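Local coordinates for octenoyl-coa reductase/carboxylase (Streptomyces sp., PDB 4A0S), which probably reduces and carboxylates 2-octenoyl-CoA with NADPH, supplying an unusual extender unit for polyketide biosynthesis, at residues S72-N77 with E395-V400; A383-Y388 with R404-V409. All coordinates share one frame; numbering follows the deposited sequence.

Contact 2 joins the two parallel strands of the beta-alpha-beta unit formed by strand 384-389, helix 393-401 and strand 408-412, and contact 1 packs residues 72-77, which lead from strand 64-73 into helix 76-82, against its helix; the centres are 9 Å apart. Strands 64-73 and 408-412 are neighbours in one sheet, and there Ile74 N lies 2.9 Å from Val409 O, a probable hydrogen bond. A separate side-chain bond, also probable, links the contacts where Lys408 NZ lies 2.8 Å from Ile74 O. Both contacts reach the NADP pyrophosphate, contact 1 through Tyr76 and Val400, contact 2 through Gln405, around the same phosphate oxygen, O2A.

Contact 1: residues S72-N77 with E395-V400; sequences SSINYN and EACRVV. With NAP (NADP nicotinamide-adenine-dinucleotide phosphate), chain F.
Ala396 opens the contact from helix 393-401 by placing its methyl group against Ile74, with CB 3.6 Å from Ile74 CG1. Ile74, between strand 64-73 and helix 76-82, directs its side chain toward helix 393-401 and supplies the largest share of the buried surface on its side. Its CG1 stands beside the backbone N (chi1 -53°), and the terminal CD1 continues to the start of Cys397, 3.7 Å from the Cys397 N. Cys397 itself meets the other branch: its SG, anti to its own backbone N, lies 4.0 Å from Ile74 CG2, while Leu50 touches the cysteine from a loop.

One turn on from Ala396, Val400 meets the same CG2 branch that Cys397 SG touches. Its own CG2 sits 3.7 Å from Ile74 CG2, and the two side chains slide past one another in opposite directions. The two methyls of Val400 divide the work, for CG1, anti to the backbone N (chi1 172°), is directed to Tyr76 and approaches CD2 of the ring obliquely at 3.8 Å. The same CG1 is 3.9 Å from NADP O2A. This phosphate oxygen lies in the plane of the Tyr76 ring, at its edge, 3.3 Å from CD2, so valine and tyrosine both border it. Tyr76 CB also touches the nicotinamide ribose, 3.5 Å from NADP C2D.

No hydrogen bond crosses between the segments; the interface is an apolar one, and Val409 and Val411 of strand 408-412 extend the apolar layer against Ala396. This is the crossover helix of a beta-alpha-beta unit packed on the sheet to which its strands belong, in the GroES-like catalytic domain of medium-chain dehydrogenases and reductases, at the border of the NADP pocket.

Contact 2: residues A383-Y388 with R404-V409; sequences AMSAVY and RQVGKV. With NAP (NADP nicotinamide-adenine-dinucleotide phosphate), chain F.
Strand 384-389 runs parallel to the start of strand 408-412, pairing Met384 with Lys408 and Ala386 with Val409, a one-residue shift in register that makes a beta bulge. Lys408 N donates to Ala383 O at 2.7 Å, and Ser385 N donates to Lys408 O at 2.8 Å. Gly407 brings its CA within 3.3 Å of Ala383 O, where a side chain would clash.

Ser385 OG, between its backbone N and carbonyl carbon (chi1 65°), donates a short 2.5 Å bond to Val406 O, nearly along the C=O axis. Water 1 donates to the same OG and accepts from Val406 N, so Val406 O is bound to the serine directly and Val406 N through the water. An alanine here would probably leave Val406 O without this donor and the water without its serine acceptor, held in this contact by Val406 N. On the face carrying Ala386, Val409 CG1 meets the edge of the Tyr388 ring, 3.3 Å from CD1. Lys408 carries NZ away from this contact to hydrogen bonds with Ile74 O and Ser73 OG.

Beside this seam, Gln405 NE2 gives NADP O2A a hydrogen bond of 2.9 Å and O1A a weak one. The amide therefore spans two oxygens of one phosphate, and the serine and water grips on Val406 probably help steady the loop that presents it.

Contact 1: residues S72-N77 with E395-V400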
ATOM      1  N   SER A  72       2.537  36.042   3.238  1.00 15.66           N
ATOM      2  CA  SER A  72       3.334  34.862   3.435  1.00 15.39           C
ATOM      3  C   SER A  72       3.078  34.472   4.880  1.00 15.58           C
ATOM      4  O   SER A  72       2.075  34.898   5.473  1.00 15.82           O
ATOM      5  CB  SER A  72       4.800  35.202   3.170  1.00 15.41           C
ATOM      6  OG  SER A  72       5.627  34.063   3.235  1.00 15.77           O
ATOM      7  N   SER A  73       3.940  33.640   5.451  1.00 15.52           N
ATOM      8  CA  SER A  73       3.767  33.288   6.842  1.00 15.78           C
ATOM      9  C   SER A  73       5.130  33.022   7.427  1.00 15.90           C
ATOM     10  O   SER A  73       6.102  32.761   6.690  1.00 15.71           O
ATOM     11  CB  SER A  73       2.902  32.032   6.967  1.00 15.64           C
ATOM     12  OG  SER A  73       3.673  30.880   6.679  1.00 15.42           O
ATOM     13  N   ILE A  74       5.213  33.071   8.749  1.00 16.26           N
ATOM     14  CA  ILE A  74       6.403  32.554   9.401  1.00 16.44           C
ATOM     15  C   ILE A  74       6.234  31.052   9.521  1.00 16.29           C
ATOM     16  O   ILE A  74       5.175  30.559   9.959  1.00 16.33           O
ATOM     17  CB  ILE A  74       6.639  33.175  10.791  1.00 16.99           C
ATOM     18  CG1 ILE A  74       6.625  34.691  10.686  1.00 17.21           C
ATOM     19  CG2 ILE A  74       7.958  32.670  11.379  1.00 17.25           C
ATOM     20  CD1 ILE A  74       7.718  35.242   9.788  1.00 17.34           C
ATOM     21  N   ASN A  75       7.257  30.336   9.076  1.00 16.17           N
ATOM     22  CA  ASN A  75       7.347  28.929   9.318  1.00 16.17           C
ATOM     23  C   ASN A  75       8.498  28.697  10.220  1.00 16.58           C
ATOM     24  O   ASN A  75       9.355  29.567  10.380  1.00 16.80           O
ATOM     25  CB  ASN A  75       7.513  28.178   8.008  1.00 15.76           C
ATOM     26  CG  ASN A  75       6.211  28.016   7.322  1.00 15.47           C
ATOM     27  OD1 ASN A  75       5.389  27.215   7.751  1.00 15.54           O
ATOM     28  ND2 ASN A  75       5.971  28.826   6.312  1.00 15.22           N
ATOM     29  N   TYR A  76       8.527  27.531  10.836  1.00 16.79           N
ATOM     30  CA  TYR A  76       9.614  27.318  11.722  1.00 17.86           C
ATOM     31  C   TYR A  76      10.915  27.342  10.949  1.00 17.67           C
ATOM     32  O   TYR A  76      11.912  27.793  11.473  1.00 17.61           O
ATOM     33  CB  TYR A  76       9.439  26.091  12.619  1.00 18.41           C
ATOM     34  CG  TYR A  76      10.005  26.390  13.979  1.00 21.24           C
ATOM     35  CD1 TYR A  76      11.381  26.460  14.164  1.00 23.19           C
ATOM     36  CD2 TYR A  76       9.182  26.671  15.061  1.00 23.14           C
ATOM     37  CE1 TYR A  76      11.939  26.769  15.393  1.00 26.34           C
ATOM     38  CE2 TYR A  76       9.737  26.988  16.318  1.00 25.62           C
ATOM     39  CZ  TYR A  76      11.127  27.039  16.465  1.00 26.45           C
ATOM     40  OH  TYR A  76      11.726  27.313  17.683  1.00 26.19           O
ATOM     41  N   ASN A  77      10.897  26.905   9.689  1.00 17.40           N
ATOM     42  CA  ASN A  77      12.136  26.907   8.919  1.00 17.93           C
ATOM     43  C   ASN A  77      12.683  28.325   8.710  1.00 18.05           C
ATOM     44  O   ASN A  77      13.895  28.510   8.575  1.00 18.23           O
ATOM     45  CB  ASN A  77      12.042  26.112   7.599  1.00 17.70           C
ATOM     46  CG  ASN A  77      11.107  26.758   6.565  1.00 19.04           C
ATOM     47  OD1 ASN A  77      10.392  27.707   6.854  1.00 21.86           O
ATOM     48  ND2 ASN A  77      11.119  26.227   5.344  1.00 19.60           N
ATOM     49  N   GLU A 395       9.810  40.424  13.858  1.00 22.14           N
ATOM     50  CA  GLU A 395       9.072  40.241  15.097  1.00 22.61           C
ATOM     51  C   GLU A 395       8.182  39.034  14.965  1.00 22.24           C
ATOM     52  O   GLU A 395       8.139  38.192  15.855  1.00 22.28           O
ATOM     53  CB  GLU A 395       8.216  41.474  15.387  1.00 23.13           C
ATOM     54  CG  GLU A 395       7.413  41.398  16.677  1.00 24.32           C
ATOM     55  CD  GLU A 395       8.278  41.149  17.895  1.00 26.57           C
ATOM     56  OE1 GLU A 395       9.462  41.565  17.913  1.00 27.34           O
ATOM     57  OE2 GLU A 395       7.769  40.515  18.837  1.00 29.70           O
ATOM     58  N   ALA A 396       7.481  38.944  13.839  1.00 22.01           N
ATOM     59  CA  ALA A 396       6.629  37.789  13.562  1.00 21.50           C
ATOM     60  C   ALA A 396       7.435  36.517  13.735  1.00 21.10           C
ATOM     61  O   ALA A 396       7.009  35.588  14.405  1.00 20.92           O
ATOM     62  CB  ALA A 396       6.041  37.880  12.172  1.00 21.11           C
ATOM     63  N   CYS A 397       8.626  36.505  13.153  1.00 21.44           N
ATOM     64  CA  CYS A 397       9.551  35.388  13.268  1.00 21.52           C
ATOM     65  C   CYS A 397       9.959  35.117  14.715  1.00 21.65           C
ATOM     66  O   CYS A 397       9.919  33.975  15.184  1.00 21.10           O
ATOM     67  CB  CYS A 397      10.777  35.660  12.420  1.00 21.84           C
ATOM     68  SG  CYS A 397      11.652  34.183  12.002  1.00 24.36           S
ATOM     69  N   ARG A 398      10.331  36.184  15.421  1.00 21.87           N
ATOM     70  CA  ARG A 398      10.654  36.100  16.834  1.00 22.12           C
ATOM     71  C   ARG A 398       9.482  35.515  17.607  1.00 21.93           C
ATOM     72  O   ARG A 398       9.667  34.694  18.500  1.00 22.43           O
ATOM     73  CB  ARG A 398      10.992  37.498  17.359  1.00 22.78           C
ATOM     74  CG  ARG A 398      11.373  37.569  18.825  1.00 23.38           C
ATOM     75  CD  ARG A 398      12.655  36.812  19.081  1.00 24.70           C
ATOM     76  NE  ARG A 398      13.155  37.039  20.428  1.00 27.15           N
ATOM     77  CZ  ARG A 398      14.108  36.315  21.008  1.00 27.10           C
ATOM     78  NH1 ARG A 398      14.663  35.296  20.362  1.00 27.02           N
ATOM     79  NH2 ARG A 398      14.495  36.608  22.243  1.00 26.87           N
ATOM     80  N   VAL A 399       8.275  35.946  17.279  1.00 21.58           N
ATOM     81  CA  VAL A 399       7.089  35.421  17.953  1.00 21.41           C
ATOM     82  C   VAL A 399       7.074  33.901  17.867  1.00 20.73           C
ATOM     83  O   VAL A 399       6.948  33.226  18.879  1.00 20.72           O
ATOM     84  CB  VAL A 399       5.783  36.028  17.374  1.00 21.20           C
ATOM     85  CG1 VAL A 399       4.583  35.126  17.677  1.00 20.98           C
ATOM     86  CG2 VAL A 399       5.562  37.447  17.922  1.00 21.56           C
ATOM     87  N   VAL A 400       7.216  33.379  16.648  1.00 19.90           N
ATOM     88  CA  VAL A 400       7.261  31.940  16.426  1.00 19.81           C
ATOM     89  C   VAL A 400       8.468  31.308  17.101  1.00 19.98           C
ATOM     90  O   VAL A 400       8.348  30.274  17.737  1.00 19.82           O
ATOM     91  CB  VAL A 400       7.239  31.588  14.922  1.00 19.45           C
ATOM     92  CG1 VAL A 400       7.487  30.068  14.709  1.00 19.26           C
ATOM     93  CG2 VAL A 400       5.911  32.012  14.331  1.00 18.82           C
TER
HETATM   94  PA  NAP F1447       5.200  25.991  15.498  1.00  5.60           P
HETATM   95  O1A NAP F1447       3.992  26.721  14.800  1.00  7.99           O
HETATM   96  O2A NAP F1447       6.106  26.842  16.338  1.00  7.57           O
HETATM   97  O5B NAP F1447       4.575  24.904  16.389  1.00  8.14           O
HETATM   98  C5B NAP F1447       5.464  24.007  17.023  1.00  9.24           C
HETATM   99  C4B NAP F1447       4.751  23.493  18.262  1.00  8.98           C
HETATM  100  O4B NAP F1447       5.651  22.550  18.860  1.00  7.77           O
HETATM  101  C3B NAP F1447       4.478  24.595  19.309  1.00  7.70           C
HETATM  102  O3B NAP F1447       3.073  24.734  19.365  1.00  8.15           O
HETATM  103  C2B NAP F1447       4.901  23.975  20.632  1.00  8.37           C
HETATM  104  O2B NAP F1447       3.843  23.235  21.239  1.00  8.43           O
HETATM  105  C1B NAP F1447       5.963  23.005  20.253  1.00  8.36           C
HETATM  106  N9A NAP F1447       7.255  23.735  20.203  1.00 13.12           N
HETATM  107  C8A NAP F1447       7.499  25.011  19.865  1.00 16.20           C
HETATM  108  N7A NAP F1447       8.814  25.262  19.913  1.00 13.35           N
HETATM  109  C5A NAP F1447       9.387  24.126  20.285  1.00 14.95           C
HETATM  110  C6A NAP F1447      10.695  23.786  20.528  1.00 14.65           C
HETATM  111  N6A NAP F1447      11.657  24.690  20.350  1.00 16.70           N
HETATM  112  N1A NAP F1447      10.959  22.544  20.899  1.00 12.42           N
HETATM  113  C2A NAP F1447       9.997  21.636  21.036  1.00 11.40           C
HETATM  114  N3A NAP F1447       8.729  21.924  20.840  1.00 13.73           N
HETATM  115  C4A NAP F1447       8.412  23.165  20.460  1.00 13.93           C
HETATM  116  O3  NAP F1447       6.093  25.224  14.413  1.00  5.52           O
HETATM  117  PN  NAP F1447       5.482  24.251  13.289  1.00  3.29           P
HETATM  118  O1N NAP F1447       5.308  25.224  12.070  1.00  3.54           O
HETATM  119  O2N NAP F1447       4.290  23.450  13.746  1.00  4.92           O
HETATM  120  O5D NAP F1447       6.787  23.365  13.051  1.00  2.78           O
HETATM  121  C5D NAP F1447       7.102  22.457  14.102  1.00  2.00           C
HETATM  122  C4D NAP F1447       8.328  21.724  13.636  1.00  3.10           C
HETATM  123  O4D NAP F1447       7.962  21.079  12.366  1.00  8.66           O
HETATM  124  C3D NAP F1447       9.497  22.650  13.301  1.00  8.53           C
HETATM  125  O3D NAP F1447      10.644  21.916  13.777  1.00 10.58           O
HETATM  126  C2D NAP F1447       9.484  22.739  11.790  1.00  6.73           C
HETATM  127  O2D NAP F1447      10.806  22.990  11.257  1.00 10.19           O
HETATM  128  C1D NAP F1447       9.102  21.303  11.488  1.00  7.52           C
HETATM  129  N1N NAP F1447       8.393  21.325  10.230  1.00  7.99           N
HETATM  130  C2N NAP F1447       8.793  20.416   9.275  1.00  6.94           C
HETATM  131  C3N NAP F1447       8.102  20.447   8.096  1.00  7.02           C
HETATM  132  C7N NAP F1447       8.542  19.479   7.067  1.00  4.75           C
HETATM  133  O7N NAP F1447       9.400  18.621   7.300  1.00  7.85           O
HETATM  134  N7N NAP F1447       7.961  19.678   5.915  1.00  2.01           N
HETATM  135  C4N NAP F1447       7.052  21.339   7.859  1.00  8.98           C
HETATM  136  C5N NAP F1447       6.633  22.247   8.815  1.00  8.81           C
HETATM  137  C6N NAP F1447       7.312  22.233  10.022  1.00  9.99           C
HETATM  138  P2B NAP F1447       4.052  22.901  22.800  1.00 12.20           P
HETATM  139  O1X NAP F1447       2.496  22.530  23.108  1.00 12.30           O
HETATM  140  O2X NAP F1447       4.988  21.603  22.989  1.00 15.96           O
HETATM  141  O3X NAP F1447       4.563  24.218  23.333  1.00 11.34           O

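Contact 2: residues A383-Y388 with R404-V409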
ATOM      1  N   ALA A 383      -5.207  28.429   9.796  1.00 17.52           N
ATOM      2  CA  ALA A 383      -4.872  28.443  11.200  1.00 17.70           C
ATOM      3  C   ALA A 383      -4.237  29.787  11.551  1.00 17.86           C
ATOM      4  O   ALA A 383      -3.464  29.876  12.489  1.00 17.95           O
ATOM      5  CB  ALA A 383      -3.911  27.317  11.500  1.00 17.51           C
ATOM      6  N   MET A 384      -4.577  30.830  10.800  1.00 18.24           N
ATOM      7  CA  MET A 384      -3.977  32.138  11.045  1.00 18.62           C
ATOM      8  C   MET A 384      -4.465  32.662  12.371  1.00 18.99           C
ATOM      9  O   MET A 384      -5.644  32.583  12.674  1.00 19.38           O
ATOM     10  CB  MET A 384      -4.331  33.105   9.931  1.00 18.86           C
ATOM     11  CG  MET A 384      -3.655  34.451  10.054  1.00 19.45           C
ATOM     12  SD  MET A 384      -4.192  35.449   8.689  1.00 20.44           S
ATOM     13  CE  MET A 384      -5.826  35.946   9.249  1.00 21.08           C
ATOM     14  N   SER A 385      -3.551  33.184  13.169  1.00 19.21           N
ATOM     15  CA  SER A 385      -3.906  33.717  14.479  1.00 19.59           C
ATOM     16  C   SER A 385      -3.410  35.136  14.653  1.00 20.12           C
ATOM     17  O   SER A 385      -3.828  35.843  15.580  1.00 20.69           O
ATOM     18  CB  SER A 385      -3.308  32.851  15.573  1.00 19.46           C
ATOM     19  OG  SER A 385      -1.895  32.896  15.556  1.00 18.90           O
ATOM     20  N   ALA A 386      -2.496  35.536  13.777  1.00 19.49           N
ATOM     21  CA  ALA A 386      -1.892  36.852  13.852  1.00 19.61           C
ATOM     22  C   ALA A 386      -1.387  37.232  12.485  1.00 19.37           C
ATOM     23  O   ALA A 386      -1.066  36.373  11.667  1.00 18.75           O
ATOM     24  CB  ALA A 386      -0.750  36.867  14.877  1.00 19.72           C
ATOM     25  N   VAL A 387      -1.354  38.531  12.223  1.00 19.68           N
ATOM     26  CA  VAL A 387      -0.866  39.023  10.955  1.00 19.72           C
ATOM     27  C   VAL A 387       0.101  40.145  11.276  1.00 20.05           C
ATOM     28  O   VAL A 387      -0.179  40.978  12.124  1.00 20.24           O
ATOM     29  CB  VAL A 387      -2.022  39.560  10.074  1.00 20.23           C
ATOM     30  CG1 VAL A 387      -1.509  39.920   8.694  1.00 20.01           C
ATOM     31  CG2 VAL A 387      -3.162  38.553   9.994  1.00 20.12           C
ATOM     32  N   TYR A 388       1.259  40.138  10.631  1.00 19.88           N
ATOM     33  CA  TYR A 388       2.219  41.212  10.765  1.00 20.37           C
ATOM     34  C   TYR A 388       2.491  41.738   9.383  1.00 20.60           C
ATOM     35  O   TYR A 388       2.490  40.957   8.424  1.00 20.39           O
ATOM     36  CB  TYR A 388       3.530  40.683  11.340  1.00 20.14           C
ATOM     37  CG  TYR A 388       3.452  40.355  12.787  1.00 21.08           C
ATOM     38  CD1 TYR A 388       2.880  39.159  13.220  1.00 20.46           C
ATOM     39  CD2 TYR A 388       3.938  41.247  13.743  1.00 22.44           C
ATOM     40  CE1 TYR A 388       2.789  38.863  14.564  1.00 21.30           C
ATOM     41  CE2 TYR A 388       3.861  40.960  15.088  1.00 22.72           C
ATOM     42  CZ  TYR A 388       3.287  39.770  15.494  1.00 22.77           C
ATOM     43  OH  TYR A 388       3.217  39.485  16.831  1.00 22.50           O
ATOM     44  N   ARG A 404       5.306  32.079  21.055  1.00 23.04           N
ATOM     45  CA  ARG A 404       4.282  32.949  21.604  1.00 23.34           C
ATOM     46  C   ARG A 404       3.010  32.912  20.781  1.00 22.90           C
ATOM     47  O   ARG A 404       2.016  33.548  21.134  1.00 23.38           O
ATOM     48  CB  ARG A 404       4.796  34.384  21.697  1.00 23.94           C
ATOM     49  CG  ARG A 404       5.815  34.607  22.822  1.00 24.79           C
ATOM     50  CD  ARG A 404       6.331  36.038  22.805  1.00 26.29           C
ATOM     51  NE  ARG A 404       5.281  37.014  23.081  1.00 26.59           N
ATOM     52  CZ  ARG A 404       4.785  37.263  24.288  1.00 27.65           C
ATOM     53  NH1 ARG A 404       5.229  36.594  25.340  1.00 28.65           N
ATOM     54  NH2 ARG A 404       3.826  38.171  24.445  1.00 27.55           N
ATOM     55  N   GLN A 405       3.053  32.173  19.673  1.00 21.87           N
ATOM     56  CA  GLN A 405       1.911  32.042  18.795  1.00 20.92           C
ATOM     57  C   GLN A 405       1.209  30.692  18.944  1.00 20.43           C
ATOM     58  O   GLN A 405       1.769  29.738  19.447  1.00 20.04           O
ATOM     59  CB  GLN A 405       2.375  32.197  17.351  1.00 20.65           C
ATOM     60  CG  GLN A 405       2.727  30.902  16.637  1.00 19.87           C
ATOM     61  CD  GLN A 405       3.989  30.215  17.152  1.00 20.06           C
ATOM     62  OE1 GLN A 405       4.639  30.667  18.094  1.00 20.54           O
ATOM     63  NE2 GLN A 405       4.340  29.113  16.513  1.00 18.44           N
ATOM     64  N   VAL A 406      -0.035  30.647  18.510  1.00 19.69           N
ATOM     65  CA  VAL A 406      -0.661  29.390  18.195  1.00 19.44           C
ATOM     66  C   VAL A 406      -0.992  29.490  16.718  1.00 18.93           C
ATOM     67  O   VAL A 406      -1.071  30.604  16.167  1.00 19.05           O
ATOM     68  CB  VAL A 406      -1.909  29.130  19.064  1.00 19.44           C
ATOM     69  CG1 VAL A 406      -1.500  29.091  20.519  1.00 19.85           C
ATOM     70  CG2 VAL A 406      -2.995  30.202  18.816  1.00 19.53           C
ATOM     71  N   GLY A 407      -1.151  28.340  16.071  1.00 18.44           N
ATOM     72  CA  GLY A 407      -1.461  28.326  14.671  1.00 18.02           C
ATOM     73  C   GLY A 407      -0.372  29.002  13.877  1.00 17.91           C
ATOM     74  O   GLY A 407       0.814  28.748  14.083  1.00 17.88           O
ATOM     75  N   LYS A 408      -0.794  29.883  12.983  1.00 17.88           N
ATOM     76  CA  LYS A 408       0.086  30.444  11.996  1.00 17.76           C
ATOM     77  C   LYS A 408       0.099  31.949  12.088  1.00 17.99           C
ATOM     78  O   LYS A 408      -0.942  32.597  12.202  1.00 18.15           O
ATOM     79  CB  LYS A 408      -0.374  30.056  10.592  1.00 17.51           C
ATOM     80  CG  LYS A 408      -0.136  28.604  10.187  1.00 17.25           C
ATOM     81  CD  LYS A 408       1.332  28.236  10.036  1.00 17.15           C
ATOM     82  CE  LYS A 408       2.049  29.175   9.089  1.00 17.13           C
ATOM     83  NZ  LYS A 408       3.429  28.729   8.812  1.00 17.04           N
ATOM     84  N   VAL A 409       1.297  32.487  12.008  1.00 18.04           N
ATOM     85  CA  VAL A 409       1.479  33.915  11.940  1.00 18.26           C
ATOM     86  C   VAL A 409       1.665  34.288  10.491  1.00 18.11           C
ATOM     87  O   VAL A 409       2.632  33.890   9.860  1.00 17.95           O
ATOM     88  CB  VAL A 409       2.690  34.382  12.740  1.00 18.46           C
ATOM     89  CG1 VAL A 409       2.789  35.914  12.645  1.00 18.73           C
ATOM     90  CG2 VAL A 409       2.536  33.979  14.182  1.00 18.65           C
TER
HETATM   91  PA  NAP F1447       5.200  25.991  15.498  1.00  5.60           P
HETATM   92  O1A NAP F1447       3.992  26.721  14.800  1.00  7.99           O
HETATM   93  O2A NAP F1447       6.106  26.842  16.338  1.00  7.57           O
HETATM   94  O5B NAP F1447       4.575  24.904  16.389  1.00  8.14           O
HETATM   95  C5B NAP F1447       5.464  24.007  17.023  1.00  9.24           C
HETATM   96  C4B NAP F1447       4.751  23.493  18.262  1.00  8.98           C
HETATM   97  O4B NAP F1447       5.651  22.550  18.860  1.00  7.77           O
HETATM   98  C3B NAP F1447       4.478  24.595  19.309  1.00  7.70           C
HETATM   99  O3B NAP F1447       3.073  24.734  19.365  1.00  8.15           O
HETATM  100  C2B NAP F1447       4.901  23.975  20.632  1.00  8.37           C
HETATM  101  O2B NAP F1447       3.843  23.235  21.239  1.00  8.43           O
HETATM  102  C1B NAP F1447       5.963  23.005  20.253  1.00  8.36           C
HETATM  103  N9A NAP F1447       7.255  23.735  20.203  1.00 13.12           N
HETATM  104  C8A NAP F1447       7.499  25.011  19.865  1.00 16.20           C
HETATM  105  N7A NAP F1447       8.814  25.262  19.913  1.00 13.35           N
HETATM  106  C5A NAP F1447       9.387  24.126  20.285  1.00 14.95           C
HETATM  107  C6A NAP F1447      10.695  23.786  20.528  1.00 14.65           C
HETATM  108  N6A NAP F1447      11.657  24.690  20.350  1.00 16.70           N
HETATM  109  N1A NAP F1447      10.959  22.544  20.899  1.00 12.42           N
HETATM  110  C2A NAP F1447       9.997  21.636  21.036  1.00 11.40           C
HETATM  111  N3A NAP F1447       8.729  21.924  20.840  1.00 13.73           N
HETATM  112  C4A NAP F1447       8.412  23.165  20.460  1.00 13.93           C
HETATM  113  O3  NAP F1447       6.093  25.224  14.413  1.00  5.52           O
HETATM  114  PN  NAP F1447       5.482  24.251  13.289  1.00  3.29           P
HETATM  115  O1N NAP F1447       5.308  25.224  12.070  1.00  3.54           O
HETATM  116  O2N NAP F1447       4.290  23.450  13.746  1.00  4.92           O
HETATM  117  O5D NAP F1447       6.787  23.365  13.051  1.00  2.78           O
HETATM  118  C5D NAP F1447       7.102  22.457  14.102  1.00  2.00           C
HETATM  119  C4D NAP F1447       8.328  21.724  13.636  1.00  3.10           C
HETATM  120  O4D NAP F1447       7.962  21.079  12.366  1.00  8.66           O
HETATM  121  C3D NAP F1447       9.497  22.650  13.301  1.00  8.53           C
HETATM  122  O3D NAP F1447      10.644  21.916  13.777  1.00 10.58           O
HETATM  123  C2D NAP F1447       9.484  22.739  11.790  1.00  6.73           C
HETATM  124  O2D NAP F1447      10.806  22.990  11.257  1.00 10.19           O
HETATM  125  C1D NAP F1447       9.102  21.303  11.488  1.00  7.52           C
HETATM  126  N1N NAP F1447       8.393  21.325  10.230  1.00  7.99           N
HETATM  127  C2N NAP F1447       8.793  20.416   9.275  1.00  6.94           C
HETATM  128  C3N NAP F1447       8.102  20.447   8.096  1.00  7.02           C
HETATM  129  C7N NAP F1447       8.542  19.479   7.067  1.00  4.75           C
HETATM  130  O7N NAP F1447       9.400  18.621   7.300  1.00  7.85           O
HETATM  131  N7N NAP F1447       7.961  19.678   5.915  1.00  2.01           N
HETATM  132  C4N NAP F1447       7.052  21.339   7.859  1.00  8.98           C
HETATM  133  C5N NAP F1447       6.633  22.247   8.815  1.00  8.81           C
HETATM  134  C6N NAP F1447       7.312  22.233  10.022  1.00  9.99           C
HETATM  135  P2B NAP F1447       4.052  22.901  22.800  1.00 12.20           P
HETATM  136  O1X NAP F1447       2.496  22.530  23.108  1.00 12.30           O
HETATM  137  O2X NAP F1447       4.988  21.603  22.989  1.00 15.96           O
HETATM  138  O3X NAP F1447       4.563  24.218  23.333  1.00 11.34           O
HETATM  139  O   HOH W   1      -0.795  33.618  17.781  1.00  2.00           O